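Local coordinates for TRAS1 ORF2p (Bombyx mori, PDB 1WDU), which forms the N-terminal endonuclease domain of a telomere-specific non-LTR retrotransposon protein and probably cleaves telomeric DNA at the site of insertion, at residues A[38-41]-A[42-46]; A[155-159]-A[160-164]. The protein carries 1 engineered substitution. All coordinates share one frame; numbering follows the deposited sequence.

Contact 1: residues A[38-41]-A[42-46]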
loop_
_atom_site.group_PDB
_atom_site.type_symbol
_atom_site.label_atom_id
_atom_site.label_comp_id
_atom_site.label_asym_id
_atom_site.label_seq_id
_atom_site.Cartn_x
_atom_site.Cartn_y
_atom_site.Cartn_z
ATOM N N ALA A 38 4.909 1.144 -14.365
ATOM C CA ALA A 38 6.172 0.515 -14.783
ATOM C C ALA A 38 7.224 1.575 -15.130
ATOM O O ALA A 38 8.377 1.484 -14.706
ATOM C CB ALA A 38 5.939 -0.388 -15.995
ATOM N N ILE A 39 6.808 2.586 -15.890
ATOM C CA ILE A 39 7.692 3.670 -16.300
ATOM C C ILE A 39 8.249 4.453 -15.123
ATOM O O ILE A 39 9.436 4.789 -15.100
ATOM C CB ILE A 39 6.958 4.630 -17.286
ATOM C CG1 ILE A 39 6.777 3.928 -18.641
ATOM C CG2 ILE A 39 7.744 5.936 -17.458
ATOM C CD1 ILE A 39 5.940 4.707 -19.612
ATOM N N GLU A 40 7.394 4.738 -14.144
ATOM C CA GLU A 40 7.786 5.479 -12.946
ATOM C C GLU A 40 8.758 4.687 -12.078
ATOM O O GLU A 40 9.686 5.251 -11.498
ATOM C CB GLU A 40 6.552 5.828 -12.113
ATOM C CG GLU A 40 5.585 6.796 -12.787
ATOM C CD GLU A 40 6.168 8.190 -12.968
ATOM O OE1 GLU A 40 7.043 8.370 -13.849
ATOM O OE2 GLU A 40 5.748 9.103 -12.221
ATOM N N ALA A 41 8.527 3.381 -11.983
ATOM C CA ALA A 41 9.380 2.500 -11.194
ATOM C C ALA A 41 10.767 2.434 -11.819
ATOM O O ALA A 41 11.779 2.421 -11.108
ATOM C CB ALA A 41 8.773 1.102 -11.121
ATOM N N ALA A 42 10.813 2.378 -13.148
ATOM C CA ALA A 42 12.090 2.336 -13.859
ATOM C C ALA A 42 12.814 3.654 -13.614
ATOM O O ALA A 42 13.959 3.671 -13.170
ATOM C CB ALA A 42 11.860 2.138 -15.353
ATOM N N THR A 43 12.118 4.754 -13.893
ATOM C CA THR A 43 12.657 6.100 -13.722
ATOM C C THR A 43 13.173 6.356 -12.313
ATOM O O THR A 43 14.337 6.711 -12.126
ATOM C CB THR A 43 11.592 7.164 -14.043
ATOM O OG1 THR A 43 11.128 6.987 -15.385
ATOM C CG2 THR A 43 12.176 8.555 -13.894
ATOM N N ARG A 44 12.296 6.187 -11.326
ATOM C CA ARG A 44 12.653 6.397 -9.927
ATOM C C ARG A 44 13.548 5.298 -9.359
ATOM O O ARG A 44 14.072 5.430 -8.251
ATOM C CB ARG A 44 11.396 6.483 -9.071
ATOM C CG ARG A 44 10.676 7.801 -9.133
ATOM C CD ARG A 44 9.692 7.886 -7.983
ATOM N NE ARG A 44 9.251 9.256 -7.748
ATOM C CZ ARG A 44 8.456 9.936 -8.563
ATOM N NH1 ARG A 44 8.002 9.371 -9.675
ATOM N NH2 ARG A 44 8.124 11.187 -8.265
ATOM N N LYS A 45 13.722 4.222 -10.118
ATOM C CA LYS A 45 14.532 3.095 -9.671
ATOM C C LYS A 45 13.952 2.596 -8.353
ATOM O O LYS A 45 14.651 2.473 -7.342
ATOM C CB LYS A 45 16.002 3.514 -9.509
ATOM C CG LYS A 45 16.784 3.512 -10.829
ATOM C CD LYS A 45 18.161 4.157 -10.697
ATOM C CE LYS A 45 18.058 5.664 -10.472
ATOM N NZ LYS A 45 19.401 6.320 -10.390
ATOM N N ALA A 46 12.649 2.326 -8.383
ATOM C CA ALA A 46 11.932 1.843 -7.215
ATOM C C ALA A 46 12.185 0.354 -7.011
ATOM O O ALA A 46 12.415 -0.384 -7.965
ATOM C CB ALA A 46 10.445 2.103 -7.379
HETATM O O HOH W 1 13.339 -0.174 -10.648
#

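Contact 2: residues A[155-159]-A[160-164]. Engineered in segment 160-164: Ser164 (natural residue Cys).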
loop_
_atom_site.group_PDB
_atom_site.type_symbol
_atom_site.label_atom_id
_atom_site.label_comp_id
_atom_site.label_asym_id
_atom_site.label_seq_id
_atom_site.Cartn_x
_atom_site.Cartn_y
_atom_site.Cartn_z
ATOM N N ALA A 155 -8.177 2.745 1.505
ATOM C CA ALA A 155 -9.121 2.384 2.552
ATOM C C ALA A 155 -10.529 2.893 2.277
ATOM O O ALA A 155 -11.476 2.492 2.962
ATOM C CB ALA A 155 -8.640 2.934 3.885
ATOM N N ASN A 156 -10.671 3.759 1.274
ATOM C CA ASN A 156 -11.971 4.349 0.968
ATOM C C ASN A 156 -12.592 4.783 2.298
ATOM O O ASN A 156 -13.735 4.451 2.602
ATOM C CB ASN A 156 -12.892 3.331 0.284
ATOM C CG ASN A 156 -12.657 3.239 -1.207
ATOM O OD1 ASN A 156 -12.240 2.197 -1.719
ATOM N ND2 ASN A 156 -12.922 4.328 -1.915
ATOM N N ALA A 157 -11.809 5.497 3.096
ATOM C CA ALA A 157 -12.245 5.974 4.408
ATOM C C ALA A 157 -11.575 7.318 4.634
ATOM O O ALA A 157 -10.410 7.515 4.275
ATOM C CB ALA A 157 -11.831 4.985 5.510
ATOM N N LYS A 158 -12.302 8.237 5.249
ATOM C CA LYS A 158 -11.779 9.573 5.465
ATOM C C LYS A 158 -11.423 9.870 6.896
ATOM O O LYS A 158 -12.150 9.507 7.817
ATOM C CB LYS A 158 -12.797 10.608 4.976
ATOM C CG LYS A 158 -13.276 10.374 3.555
ATOM C CD LYS A 158 -14.128 11.525 3.040
ATOM C CE LYS A 158 -14.455 11.338 1.561
ATOM N NZ LYS A 158 -15.016 12.584 0.947
ATOM N N SER A 159 -10.299 10.548 7.075
ATOM C CA SER A 159 -9.846 10.947 8.391
ATOM C C SER A 159 -8.832 12.072 8.286
ATOM O O SER A 159 -7.905 12.022 7.464
ATOM C CB SER A 159 -9.217 9.779 9.130
ATOM O OG SER A 159 -8.679 10.233 10.355
ATOM N N THR A 160 -9.009 13.093 9.116
ATOM C CA THR A 160 -8.086 14.213 9.103
ATOM C C THR A 160 -6.702 13.745 9.526
ATOM O O THR A 160 -5.719 14.441 9.301
ATOM C CB THR A 160 -8.564 15.368 10.029
ATOM O OG1 THR A 160 -8.760 14.882 11.363
ATOM C CG2 THR A 160 -9.867 15.943 9.513
ATOM N N TRP A 161 -6.619 12.568 10.141
ATOM C CA TRP A 161 -5.317 12.048 10.551
ATOM C C TRP A 161 -4.436 11.733 9.336
ATOM O O TRP A 161 -3.223 11.614 9.461
ATOM C CB TRP A 161 -5.470 10.810 11.432
ATOM C CG TRP A 161 -5.883 11.157 12.814
ATOM C CD1 TRP A 161 -7.127 11.007 13.369
ATOM C CD2 TRP A 161 -5.063 11.764 13.818
ATOM N NE1 TRP A 161 -7.126 11.485 14.656
ATOM C CE2 TRP A 161 -5.873 11.956 14.956
ATOM C CE3 TRP A 161 -3.720 12.168 13.864
ATOM C CZ2 TRP A 161 -5.384 12.535 16.133
ATOM C CZ3 TRP A 161 -3.233 12.744 15.034
ATOM C CH2 TRP A 161 -4.066 12.922 16.153
ATOM N N TRP A 162 -5.058 11.573 8.169
ATOM C CA TRP A 162 -4.303 11.347 6.946
ATOM C C TRP A 162 -4.707 12.386 5.887
ATOM O O TRP A 162 -4.770 12.099 4.691
ATOM C CB TRP A 162 -4.430 9.890 6.433
ATOM C CG TRP A 162 -5.809 9.344 6.199
ATOM C CD1 TRP A 162 -6.616 9.567 5.116
ATOM C CD2 TRP A 162 -6.520 8.423 7.046
ATOM N NE1 TRP A 162 -7.784 8.833 5.232
ATOM C CE2 TRP A 162 -7.747 8.126 6.410
ATOM C CE3 TRP A 162 -6.235 7.821 8.279
ATOM C CZ2 TRP A 162 -8.687 7.250 6.966
ATOM C CZ3 TRP A 162 -7.174 6.950 8.835
ATOM C CH2 TRP A 162 -8.384 6.675 8.174
ATOM N N GLY A 163 -4.978 13.602 6.371
ATOM C CA GLY A 163 -5.305 14.739 5.519
ATOM C C GLY A 163 -6.652 14.880 4.844
ATOM O O GLY A 163 -6.834 15.793 4.035
ATOM N N SER A 164 -7.598 14.005 5.168
ATOM C CA SER A 164 -8.924 14.062 4.564
ATOM C C SER A 164 -9.687 15.315 4.998
ATOM O O SER A 164 -9.354 15.940 6.008
ATOM C CB SER A 164 -9.718 12.811 4.942
ATOM O OG SER A 164 -9.036 11.640 4.533
#

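Contact 1: residues A[38-41]-A[42-46]
Ala41 and Ala46 meet through their CB atoms, 4.2 Å apart, where helix 31-44 ends in a Schellman motif. Ala46 N donates to Ala41 O (2.9 Å) in the carbonyl plane, on a lone pair, and Lys45 N turns back to Ala42 O. Lys45 takes the positive phi (57°) needed for this reversal, a left-handed conformation somewhat unfavourable for a residue with a CB; its side chain is exposed. A water donating to both Ala41 O and Ala46 O bridges the two carbonyls. Alanine suits both packed positions, its small methyl fitting between the turn and Leu23.

The opposite character belongs to Ile39, Ala42, Thr43 and Lys45, all exposed. Here Thr43 turns OG1 beside its own backbone N (chi1 -58°), within 2.8 Å of Ile39 O; that oxygen also receives Thr43 N, the two donors coming from opposite faces of the carbonyl plane. The hydroxyl hydrogen is thus taken up by the helix's own backbone. Between the two sides, Glu40 and Arg44 run alongside each other, one turn apart. Their salt bridge, OE2 to NH1 at 3.4 Å, contains only a weak hydrogen bond, with carboxylate and guanidinium planes 80° apart, and Arg44 has its stronger partner in Asp226. Within the beta-alpha-beta unit 20-52, Ala41, Arg44 and Ala46 rest on Leu23 of strand 20-26, with Phe88 also against Ala41.

Contact 2: residues A[155-159]-A[160-164]
With chi1 at 55°, Trp162 CG is wedged between its own backbone N and carbonyl carbon, which folds the indole back over Ser159; Ser159 in turn sets OG opposite its backbone N (chi1 175°), beside the chain that follows. The result is an ST turn, Trp161 N donating to Ser159 OG (3.1 Å), at the start of the short 3-10 segment 160-161. Serine fits because its short hydroxyl can reach an amide two residues on. Ser159 O is gripped twice, by Trp162 N and Ser164 N from opposite faces of its carbonyl plane, so the loop closes on one oxygen. The six-membered ring of Trp162 takes Ser159 CB over one face in a CH-pi contact, while Ala157 O lies at the ring edge, where NE1 makes a weak bond to it (3.1 Å). An alanine in place of Trp162 would probably leave Ala157 O without this donor and open a gap beside Ser159 CB. Gly163 follows with positive phi, easily adopted without a side chain. Ser164, engineered in place of a natural cysteine, uses OG twice: it donates to Arg206 O of strand 204-212 and accepts Ser159 N at 3.0 Å, in a nearly straight bond (164°).

In the fold
Contacts 1 and 2 do not touch; their centres lie about 27 Å apart, in different parts of the four-layered alpha/beta sandwich. The helix end of 38-46 flanks the six-stranded sheet through strand 20-26, whereas 155-164 is a loop leaving strand 149-154 of the other sheet and packing on helix 169-181 and strand 204-212. Both are partly buried, with different chemistry: contact 1 stops a helix with alanines against the sheet, Thr43 and Lys45 among its exposed residues and the Glu40-Arg44 pair in between, while contact 2, with only a short 3-10 segment, uses a buried serine, a second, engineered serine and a buried indole. Positive phi at Lys45 closes the helix; in contact 2 it falls on Asn156 and Gly163, within a loop.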